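Local coordinates for protein alanine racemase (Oenococcus oeni PSU-1, PDB 3HUR) that belongs to the alanine racemase family, whose two-part fold joins an N-terminal TIM barrel to a C-terminal domain of beta strands, at residues 19-27 with 223-231; 294-305 with 335-346. All coordinates share one frame; numbering follows the deposited sequence.

Contact 1 (19-27 with 223-231); sequences AAHNLQEIR and IRPGQLISG. With SO4 (sulfate ion), chain B.
The carboxamide of Asn22 meets the carbonyl of Ile229 in its own plane: Ile229 O lies only 2° out of it, 2.9 Å from ND2, while ND2 stands above the plane of the carbonyl that receives it. Both ends of this buried amide are used, since OD1 takes the backbone N-H of Glu248. The fold is the TIM barrel: helix 16-30, which leads into the first strand 34-38, packs on the loop leaving the last strand, 222-223. The puckered ring of Pro225 offers its CG to Leu23 CD2 at 3.7 Å, the two side chains crossing at about a right angle. The same methyl carbon of Leu23 also rests 3.9 Å from Ile229 CG1, wedged between loop and 3-10 turn, with Phe55 of helix 48-57 covering both Leu23 and Ile229. One turn on, Ile26 spreads its branches. CG1, anti to the backbone N (chi1 -158°), points tip to tip at Leu228 CD2, 4.1 Å away, and CG2 meets Ile223 CD1 at 3.8 Å. Cys209 of helix 206-211 touches both isoleucines. On the side of the loop away from the helix, the start of the 3-10 segment 227-230 holds a sulfate ion, probably from the crystallisation liquor, in a setting consistent with an anion site. Ser206 OG also bonds the ion and takes the N-H groups of Gly226 and Leu228. Gln227 N donates almost straight to sulfate O1 (3.3 Å, 170°), whereas Gly226 N makes a weak bond to O4 of 3.1 Å.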
loop_
_atom_site.group_PDB
_atom_site.type_symbol
_atom_site.label_atom_id
_atom_site.label_comp_id
_atom_site.label_asym_id
_atom_site.label_seq_id
_atom_site.Cartn_x
_atom_site.Cartn_y
_atom_site.Cartn_z
ATOM N N ALA A 19 24.352 -5.230 21.509
ATOM C CA ALA A 19 24.992 -4.226 20.660
ATOM C C ALA A 19 26.476 -4.031 21.064
ATOM O O ALA A 19 27.348 -3.833 20.207
ATOM C CB ALA A 19 24.224 -2.861 20.687
ATOM N N ALA A 20 26.740 -4.069 22.367
ATOM C CA ALA A 20 28.078 -3.832 22.879
ATOM C C ALA A 20 28.939 -4.967 22.397
ATOM O O ALA A 20 30.002 -4.771 21.809
ATOM C CB ALA A 20 28.085 -3.780 24.374
ATOM N N HIS A 21 28.420 -6.158 22.626
ATOM C CA HIS A 21 29.032 -7.377 22.232
ATOM C C HIS A 21 29.412 -7.353 20.759
ATOM O O HIS A 21 30.497 -7.791 20.396
ATOM C CB HIS A 21 28.058 -8.507 22.544
ATOM C CG HIS A 21 28.517 -9.851 22.097
ATOM N ND1 HIS A 21 29.277 -10.683 22.898
ATOM C CD2 HIS A 21 28.283 -10.535 20.951
ATOM C CE1 HIS A 21 29.516 -11.810 22.250
ATOM N NE2 HIS A 21 28.916 -11.750 21.070
ATOM N N ASN A 22 28.539 -6.846 19.903
ATOM C CA ASN A 22 28.872 -6.748 18.478
ATOM C C ASN A 22 30.078 -5.839 18.228
ATOM O O ASN A 22 30.895 -6.141 17.363
ATOM C CB ASN A 22 27.681 -6.275 17.636
ATOM C CG ASN A 22 26.581 -7.288 17.542
ATOM O OD1 ASN A 22 26.749 -8.462 17.845
ATOM N ND2 ASN A 22 25.435 -6.833 17.110
ATOM N N LEU A 23 30.191 -4.734 18.962
ATOM C CA LEU A 23 31.354 -3.848 18.781
ATOM C C LEU A 23 32.614 -4.568 19.247
ATOM O O LEU A 23 33.633 -4.534 18.582
ATOM C CB LEU A 23 31.206 -2.516 19.512
ATOM C CG LEU A 23 30.298 -1.473 18.853
ATOM C CD1 LEU A 23 30.555 -0.064 19.435
ATOM C CD2 LEU A 23 30.476 -1.478 17.367
ATOM N N GLN A 24 32.518 -5.226 20.393
ATOM C CA GLN A 24 33.584 -6.075 20.884
ATOM C C GLN A 24 34.038 -7.181 19.876
ATOM O O GLN A 24 35.228 -7.375 19.690
ATOM C CB GLN A 24 33.184 -6.664 22.245
ATOM C CG GLN A 24 33.231 -5.611 23.410
ATOM C CD GLN A 24 32.310 -5.960 24.624
ATOM O OE1 GLN A 24 31.574 -6.969 24.622
ATOM N NE2 GLN A 24 32.347 -5.111 25.647
ATOM N N GLU A 25 33.111 -7.887 19.228
ATOM C CA GLU A 25 33.461 -8.962 18.292
ATOM C C GLU A 25 34.206 -8.454 17.123
ATOM O O GLU A 25 35.196 -9.055 16.701
ATOM C CB GLU A 25 32.235 -9.660 17.717
ATOM C CG GLU A 25 31.587 -10.627 18.653
ATOM C CD GLU A 25 32.363 -11.899 18.791
ATOM O OE1 GLU A 25 32.623 -12.580 17.758
ATOM O OE2 GLU A 25 32.683 -12.213 19.947
ATOM N N ILE A 26 33.700 -7.371 16.559
ATOM C CA ILE A 26 34.254 -6.886 15.324
ATOM C C ILE A 26 35.612 -6.198 15.567
ATOM O O ILE A 26 36.400 -6.013 14.626
ATOM C CB ILE A 26 33.255 -5.992 14.559
ATOM C CG1 ILE A 26 33.619 -5.955 13.082
ATOM C CG2 ILE A 26 33.224 -4.579 15.121
ATOM C CD1 ILE A 26 33.461 -7.284 12.363
ATOM N N ARG A 27 35.863 -5.808 16.818
ATOM C CA ARG A 27 37.181 -5.325 17.239
ATOM C C ARG A 27 38.186 -6.493 17.145
ATOM O O ARG A 27 39.242 -6.351 16.566
ATOM C CB ARG A 27 37.155 -4.788 18.670
ATOM C CG ARG A 27 38.358 -3.917 19.028
ATOM C CD ARG A 27 38.389 -3.545 20.519
ATOM N NE ARG A 27 38.807 -2.152 20.699
ATOM C CZ ARG A 27 37.996 -1.126 20.968
ATOM N NH1 ARG A 27 36.687 -1.307 21.121
ATOM N NH2 ARG A 27 38.498 0.098 21.095
ATOM N N ILE A 223 38.407 1.390 12.874
ATOM C CA ILE A 223 37.246 0.889 12.165
ATOM C C ILE A 223 35.976 1.709 12.479
ATOM O O ILE A 223 35.894 2.378 13.504
ATOM C CB ILE A 223 37.036 -0.603 12.416
ATOM C CG1 ILE A 223 36.665 -0.915 13.867
ATOM C CG2 ILE A 223 38.286 -1.381 12.002
ATOM C CD1 ILE A 223 36.221 -2.417 14.072
ATOM N N ARG A 224 35.028 1.669 11.541
ATOM C CA ARG A 224 33.810 2.489 11.552
ATOM C C ARG A 224 32.556 1.656 11.364
ATOM O O ARG A 224 31.846 1.824 10.399
ATOM C CB ARG A 224 33.892 3.503 10.431
ATOM C CG ARG A 224 34.786 4.636 10.767
ATOM C CD ARG A 224 34.664 5.706 9.695
ATOM N NE ARG A 224 35.756 5.410 8.803
ATOM C CZ ARG A 224 35.722 5.291 7.491
ATOM N NH1 ARG A 224 34.669 5.552 6.753
ATOM N NH2 ARG A 224 36.845 4.955 6.928
ATOM N N PRO A 225 32.286 0.725 12.274
ATOM C CA PRO A 225 31.103 -0.117 12.129
ATOM C C PRO A 225 29.808 0.662 12.308
ATOM O O PRO A 225 29.659 1.375 13.278
ATOM C CB PRO A 225 31.268 -1.126 13.244
ATOM C CG PRO A 225 32.164 -0.501 14.180
ATOM C CD PRO A 225 33.085 0.314 13.425
ATOM N N GLY A 226 28.926 0.562 11.322
ATOM C CA GLY A 226 27.593 1.205 11.345
ATOM C C GLY A 226 26.500 0.157 11.325
ATOM O O GLY A 226 26.178 -0.409 12.345
ATOM N N GLN A 227 25.977 -0.151 10.159
ATOM C CA GLN A 227 24.821 -1.012 10.071
ATOM C C GLN A 227 24.987 -2.331 10.750
ATOM O O GLN A 227 23.978 -2.960 11.126
ATOM C CB GLN A 227 24.513 -1.383 8.663
ATOM C CG GLN A 227 24.013 -0.344 7.808
ATOM C CD GLN A 227 23.380 -0.952 6.564
ATOM O OE1 GLN A 227 23.728 -0.585 5.445
ATOM N NE2 GLN A 227 22.428 -1.877 6.762
ATOM N N LEU A 228 26.214 -2.805 10.864
ATOM C CA LEU A 228 26.419 -4.122 11.427
ATOM C C LEU A 228 26.190 -4.126 12.925
ATOM O O LEU A 228 26.178 -5.210 13.557
ATOM C CB LEU A 228 27.842 -4.641 11.143
ATOM C CG LEU A 228 29.031 -4.094 11.961
ATOM C CD1 LEU A 228 29.083 -4.607 13.369
ATOM C CD2 LEU A 228 30.323 -4.488 11.236
ATOM N N ILE A 229 26.098 -2.942 13.520
ATOM C CA ILE A 229 25.878 -2.878 14.955
ATOM C C ILE A 229 24.590 -3.594 15.350
ATOM O O ILE A 229 24.519 -4.211 16.391
ATOM C CB ILE A 229 25.783 -1.448 15.441
ATOM C CG1 ILE A 229 27.176 -0.771 15.359
ATOM C CG2 ILE A 229 25.252 -1.470 16.823
ATOM C CD1 ILE A 229 27.197 0.782 15.586
ATOM N N SER A 230 23.576 -3.505 14.501
ATOM C CA SER A 230 22.280 -4.076 14.804
ATOM C C SER A 230 22.253 -5.573 14.639
ATOM O O SER A 230 21.297 -6.229 15.077
ATOM C CB SER A 230 21.226 -3.470 13.910
ATOM O OG SER A 230 21.283 -3.984 12.596
ATOM N N GLY A 231 23.287 -6.123 14.010
ATOM C CA GLY A 231 23.383 -7.568 13.827
ATOM C C GLY A 231 22.790 -8.074 12.517
ATOM O O GLY A 231 22.692 -9.293 12.275
HETATM S S SO4 B . 28.393 1.233 7.189
HETATM O O1 SO4 B . 26.976 0.982 7.262
HETATM O O2 SO4 B . 28.951 0.965 5.889
HETATM O O3 SO4 B . 28.612 2.638 7.363
HETATM O O4 SO4 B . 28.944 0.330 8.187
#

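Contact 2 (294-305 with 335-346)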
loop_
_atom_site.group_PDB
_atom_site.type_symbol
_atom_site.label_atom_id
_atom_site.label_comp_id
_atom_site.label_asym_id
_atom_site.label_seq_id
_atom_site.Cartn_x
_atom_site.Cartn_y
_atom_site.Cartn_z
ATOM N N TRP A 294 4.483 -3.617 9.736
ATOM C CA TRP A 294 5.618 -4.452 10.020
ATOM C C TRP A 294 5.315 -5.945 9.951
ATOM O O TRP A 294 6.234 -6.768 9.899
ATOM C CB TRP A 294 6.200 -4.130 11.416
ATOM C CG TRP A 294 5.250 -4.271 12.606
ATOM C CD1 TRP A 294 4.549 -3.252 13.225
ATOM C CD2 TRP A 294 4.905 -5.472 13.312
ATOM N NE1 TRP A 294 3.830 -3.749 14.256
ATOM C CE2 TRP A 294 4.029 -5.106 14.343
ATOM C CE3 TRP A 294 5.273 -6.799 13.190
ATOM C CZ2 TRP A 294 3.478 -6.031 15.227
ATOM C CZ3 TRP A 294 4.732 -7.748 14.080
ATOM C CH2 TRP A 294 3.833 -7.352 15.079
ATOM N N LEU A 295 4.048 -6.333 10.006
ATOM C CA LEU A 295 3.745 -7.771 10.130
ATOM C C LEU A 295 4.169 -8.488 8.863
ATOM O O LEU A 295 4.513 -9.682 8.901
ATOM C CB LEU A 295 2.257 -8.056 10.425
ATOM C CG LEU A 295 1.918 -9.514 10.735
ATOM C CD1 LEU A 295 2.508 -9.945 12.058
ATOM C CD2 LEU A 295 0.441 -9.725 10.751
ATOM N N ARG A 296 4.191 -7.748 7.754
ATOM C CA ARG A 296 4.477 -8.390 6.490
ATOM C C ARG A 296 5.944 -8.766 6.323
ATOM O O ARG A 296 6.266 -9.389 5.328
ATOM C CB ARG A 296 3.884 -7.621 5.288
ATOM C CG ARG A 296 4.694 -6.477 4.715
ATOM C CD ARG A 296 3.759 -5.453 3.991
ATOM N NE ARG A 296 4.202 -4.047 4.184
ATOM C CZ ARG A 296 3.385 -2.982 4.309
ATOM N NH1 ARG A 296 2.051 -3.112 4.280
ATOM N NH2 ARG A 296 3.897 -1.769 4.517
ATOM N N ARG A 297 6.822 -8.476 7.292
ATOM C CA ARG A 297 8.155 -9.049 7.260
ATOM C C ARG A 297 8.318 -10.251 8.178
ATOM O O ARG A 297 9.431 -10.812 8.272
ATOM C CB ARG A 297 9.232 -8.006 7.573
ATOM C CG ARG A 297 9.436 -7.648 9.019
ATOM C CD ARG A 297 10.850 -7.129 9.277
ATOM N NE ARG A 297 11.162 -5.839 8.635
ATOM C CZ ARG A 297 12.410 -5.397 8.417
ATOM N NH1 ARG A 297 13.446 -6.117 8.809
ATOM N NH2 ARG A 297 12.630 -4.213 7.829
ATOM N N MET A 298 7.236 -10.652 8.846
ATOM C CA MET A 298 7.297 -11.749 9.794
ATOM C C MET A 298 6.622 -13.016 9.247
ATOM O O MET A 298 5.632 -12.953 8.523
ATOM C CB MET A 298 6.639 -11.361 11.113
ATOM C CG MET A 298 7.133 -10.081 11.742
ATOM S SD MET A 298 8.810 -10.068 12.279
ATOM C CE MET A 298 8.852 -8.293 12.382
ATOM N N GLN A 299 7.157 -14.170 9.606
ATOM C CA GLN A 299 6.542 -15.401 9.221
ATOM C C GLN A 299 5.270 -15.525 10.040
ATOM O O GLN A 299 5.222 -15.142 11.215
ATOM C CB GLN A 299 7.501 -16.584 9.448
ATOM C CG GLN A 299 7.762 -16.957 10.916
ATOM C CD GLN A 299 8.276 -18.384 11.086
ATOM O OE1 GLN A 299 9.439 -18.702 10.740
ATOM N NE2 GLN A 299 7.412 -19.261 11.615
ATOM N N LYS A 300 4.234 -16.068 9.436
ATOM C CA LYS A 300 2.959 -16.116 10.098
ATOM C C LYS A 300 2.503 -17.543 10.452
ATOM O O LYS A 300 1.305 -17.815 10.557
ATOM C CB LYS A 300 1.950 -15.339 9.254
ATOM C CG LYS A 300 2.116 -13.837 9.489
ATOM C CD LYS A 300 1.464 -12.982 8.418
ATOM C CE LYS A 300 2.270 -12.942 7.118
ATOM N NZ LYS A 300 3.101 -11.739 7.014
ATOM N N SER A 301 3.461 -18.429 10.709
ATOM C CA SER A 301 3.163 -19.773 11.229
ATOM C C SER A 301 3.580 -20.010 12.677
ATOM O O SER A 301 3.117 -20.973 13.306
ATOM C CB SER A 301 3.823 -20.836 10.350
ATOM O OG SER A 301 5.141 -20.471 9.994
ATOM N N SER A 302 4.424 -19.148 13.234
ATOM C CA SER A 302 4.925 -19.370 14.587
ATOM C C SER A 302 5.344 -18.123 15.326
ATOM O O SER A 302 5.751 -17.149 14.720
ATOM C CB SER A 302 6.143 -20.275 14.514
ATOM O OG SER A 302 5.721 -21.597 14.628
ATOM N N VAL A 303 5.287 -18.179 16.647
ATOM C CA VAL A 303 5.850 -17.108 17.462
ATOM C C VAL A 303 6.624 -17.774 18.578
ATOM O O VAL A 303 6.479 -18.985 18.785
ATOM C CB VAL A 303 4.743 -16.197 18.023
ATOM C CG1 VAL A 303 3.983 -15.521 16.897
ATOM C CG2 VAL A 303 3.780 -16.995 18.876
ATOM N N ILE A 304 7.437 -17.003 19.292
ATOM C CA ILE A 304 8.148 -17.516 20.442
ATOM C C ILE A 304 7.544 -17.018 21.736
ATOM O O ILE A 304 7.428 -15.818 21.974
ATOM C CB ILE A 304 9.636 -17.102 20.422
ATOM C CG1 ILE A 304 10.360 -17.751 19.245
ATOM C CG2 ILE A 304 10.324 -17.449 21.739
ATOM C CD1 ILE A 304 11.539 -16.895 18.717
ATOM N N ILE A 305 7.185 -17.968 22.579
ATOM C CA ILE A 305 6.718 -17.691 23.914
ATOM C C ILE A 305 7.495 -18.592 24.845
ATOM O O ILE A 305 7.530 -19.819 24.657
ATOM C CB ILE A 305 5.225 -18.014 24.064
ATOM C CG1 ILE A 305 4.376 -17.035 23.266
ATOM C CG2 ILE A 305 4.809 -17.912 25.496
ATOM C CD1 ILE A 305 2.956 -17.482 23.065
ATOM N N VAL A 335 5.505 -12.135 23.976
ATOM C CA VAL A 335 5.579 -12.897 22.737
ATOM C C VAL A 335 6.598 -12.249 21.809
ATOM O O VAL A 335 6.717 -11.028 21.763
ATOM C CB VAL A 335 4.242 -12.912 22.051
ATOM C CG1 VAL A 335 4.344 -13.601 20.748
ATOM C CG2 VAL A 335 3.185 -13.581 22.962
ATOM N N THR A 336 7.376 -13.069 21.111
ATOM C CA THR A 336 8.392 -12.563 20.191
ATOM C C THR A 336 8.083 -13.056 18.780
ATOM O O THR A 336 7.799 -14.221 18.559
ATOM C CB THR A 336 9.815 -12.980 20.588
ATOM O OG1 THR A 336 10.089 -12.511 21.905
ATOM C CG2 THR A 336 10.834 -12.365 19.651
ATOM N N LEU A 337 8.116 -12.135 17.834
ATOM C CA LEU A 337 7.834 -12.453 16.466
ATOM C C LEU A 337 9.088 -12.984 15.810
ATOM O O LEU A 337 10.185 -12.674 16.248
ATOM C CB LEU A 337 7.286 -11.212 15.759
ATOM C CG LEU A 337 5.772 -11.247 15.984
ATOM C CD1 LEU A 337 5.303 -10.117 16.813
ATOM C CD2 LEU A 337 5.041 -11.375 14.635
ATOM N N ILE A 338 8.897 -13.817 14.782
ATOM C CA ILE A 338 9.979 -14.407 14.022
ATOM C C ILE A 338 9.944 -13.878 12.609
ATOM O O ILE A 338 8.907 -13.915 11.952
ATOM C CB ILE A 338 9.860 -15.944 13.911
ATOM C CG1 ILE A 338 9.715 -16.594 15.304
ATOM C CG2 ILE A 338 11.073 -16.510 13.105
ATOM C CD1 ILE A 338 9.364 -18.106 15.221
ATOM N N GLY A 339 11.088 -13.398 12.143
ATOM C CA GLY A 339 11.207 -12.821 10.803
ATOM C C GLY A 339 11.401 -13.869 9.713
ATOM O O GLY A 339 12.125 -14.860 9.895
ATOM N N LYS A 340 10.749 -13.638 8.574
ATOM C CA LYS A 340 10.997 -14.382 7.345
ATOM C C LYS A 340 12.499 -14.536 7.076
ATOM O O LYS A 340 12.942 -15.597 6.632
ATOM C CB LYS A 340 10.330 -13.662 6.167
ATOM C CG LYS A 340 8.788 -13.738 6.148
ATOM C CD LYS A 340 8.226 -13.099 4.880
ATOM C CE LYS A 340 6.702 -13.322 4.755
ATOM N NZ LYS A 340 6.043 -12.283 3.878
ATOM N N ASP A 341 13.258 -13.479 7.378
ATOM C CA ASP A 341 14.707 -13.381 7.140
ATOM C C ASP A 341 15.412 -12.595 8.271
ATOM O O ASP A 341 15.452 -11.352 8.275
ATOM C CB ASP A 341 14.941 -12.701 5.772
ATOM C CG ASP A 341 16.431 -12.444 5.469
ATOM O OD1 ASP A 341 17.303 -13.061 6.146
ATOM O OD2 ASP A 341 16.711 -11.596 4.573
ATOM N N GLY A 342 15.997 -13.341 9.208
ATOM C CA GLY A 342 16.655 -12.778 10.405
ATOM C C GLY A 342 17.660 -11.668 10.132
ATOM O O GLY A 342 17.751 -10.697 10.897
ATOM N N GLY A 343 18.394 -11.792 9.030
ATOM C CA GLY A 343 19.393 -10.814 8.674
ATOM C C GLY A 343 18.902 -9.644 7.822
ATOM O O GLY A 343 19.734 -8.859 7.316
ATOM N N GLU A 344 17.584 -9.526 7.642
ATOM C CA GLU A 344 17.026 -8.510 6.749
ATOM C C GLU A 344 17.362 -7.120 7.263
ATOM O O GLU A 344 17.435 -6.895 8.450
ATOM C CB GLU A 344 15.480 -8.662 6.582
ATOM C CG GLU A 344 14.847 -7.548 5.700
ATOM C CD GLU A 344 13.384 -7.721 5.385
ATOM O OE1 GLU A 344 12.765 -8.694 5.857
ATOM O OE2 GLU A 344 12.829 -6.861 4.657
ATOM N N GLN A 345 17.559 -6.184 6.348
ATOM C CA GLN A 345 17.889 -4.808 6.723
ATOM C C GLN A 345 16.742 -4.135 7.545
ATOM O O GLN A 345 15.591 -4.452 7.375
ATOM C CB GLN A 345 18.164 -3.921 5.498
ATOM C CG GLN A 345 18.929 -4.535 4.346
ATOM C CD GLN A 345 20.445 -4.526 4.539
ATOM O OE1 GLN A 345 21.152 -3.684 3.966
ATOM N NE2 GLN A 345 20.940 -5.452 5.358
ATOM N N ILE A 346 17.121 -3.191 8.407
ATOM C CA ILE A 346 16.169 -2.412 9.158
ATOM C C ILE A 346 16.214 -0.960 8.753
ATOM O O ILE A 346 15.467 -0.161 9.289
ATOM C CB ILE A 346 16.320 -2.603 10.650
ATOM C CG1 ILE A 346 17.715 -2.195 11.129
ATOM C CG2 ILE A 346 16.016 -4.018 11.003
ATOM C CD1 ILE A 346 17.888 -2.222 12.610
HETATM O O HOH W 1 6.425 -14.677 13.848
#
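Strand 302-305 runs antiparallel to strand 335-339, their axes 4.8 Å apart at closest with 144° between directions; Ile304 and Thr336 form a hydrogen-bonded pair, and Ile304 N points almost straight at Thr336 O (2.9 Å, 179°). At 300-301 the first segment turns a corner, yet Met298 still pairs with Gly339, and Gln299 N donates to Ile338 O. Water 1 sits at this corner: it accepts from Ile338 N and lies close to both Gln299 O and Ser302 O. On one face of the sheet, Leu337 packs among Trp294, Leu295 and Met298. Its CD2 comes in at the edge of the Trp294 ring, in plane, and also touches Met298 CG, while CD1 lies 3.6 Å from Trp294 CH2. Val303 CB meets Val335 CG1 nearby. On the face that carries Ile304 and Thr336, the Ile304 side chain crosses that of Ile338 at about a right angle, CD1 meeting CG1. This is the beta domain of the alanine racemase fold, in which strand 251-263 flanks 335-339 on its other side and contributes Val253 to the packing round Trp294 and Met298. Beyond the strand, Lys340 turns back to the end of the 3-10 segment: its N bonds Arg297 O and its NZ bonds Arg296 O (3.2 Å). Lys300 NZ, 4.3 Å from Lys340 NZ, bonds Met298 O in the carbonyl plane; the Arg296 and Met298 carbonyls probably ease the repulsion between the two ammonium groups. Arg297, bent at chi3 (67°), grips Gln345 O end-on with NH1 (3.1 Å) and NH2 (3.0 Å). The carboxylate of Glu344 stacks over one face of the guanidinium, a long salt bridge (Arg297 NH1 to Glu344 OE1, 4.0 Å) resting on charge alone, the oxygen lying well out of the guanidinium plane.

From the N terminus, strand 10-15 belongs to the sheet of the beta domain, helix 16-30 carries the chain into the barrel, and contact 1 closes only when the chain has passed through the barrel strands and left the last one, 222-223. A loop of 195 residues is thus shut, joining the beginning of the barrel to its end. The chain then returns to the beta domain, where contact 2 closes a far shorter loop of 29 residues. The two loops follow in series, neither nested nor crossed. Although their centres lie about 22 Å apart, the contacts touch where the domains meet: Gln227 packs on Gln345, and Ser230 on Ile346, so 223-231 borders the tail of 335-346.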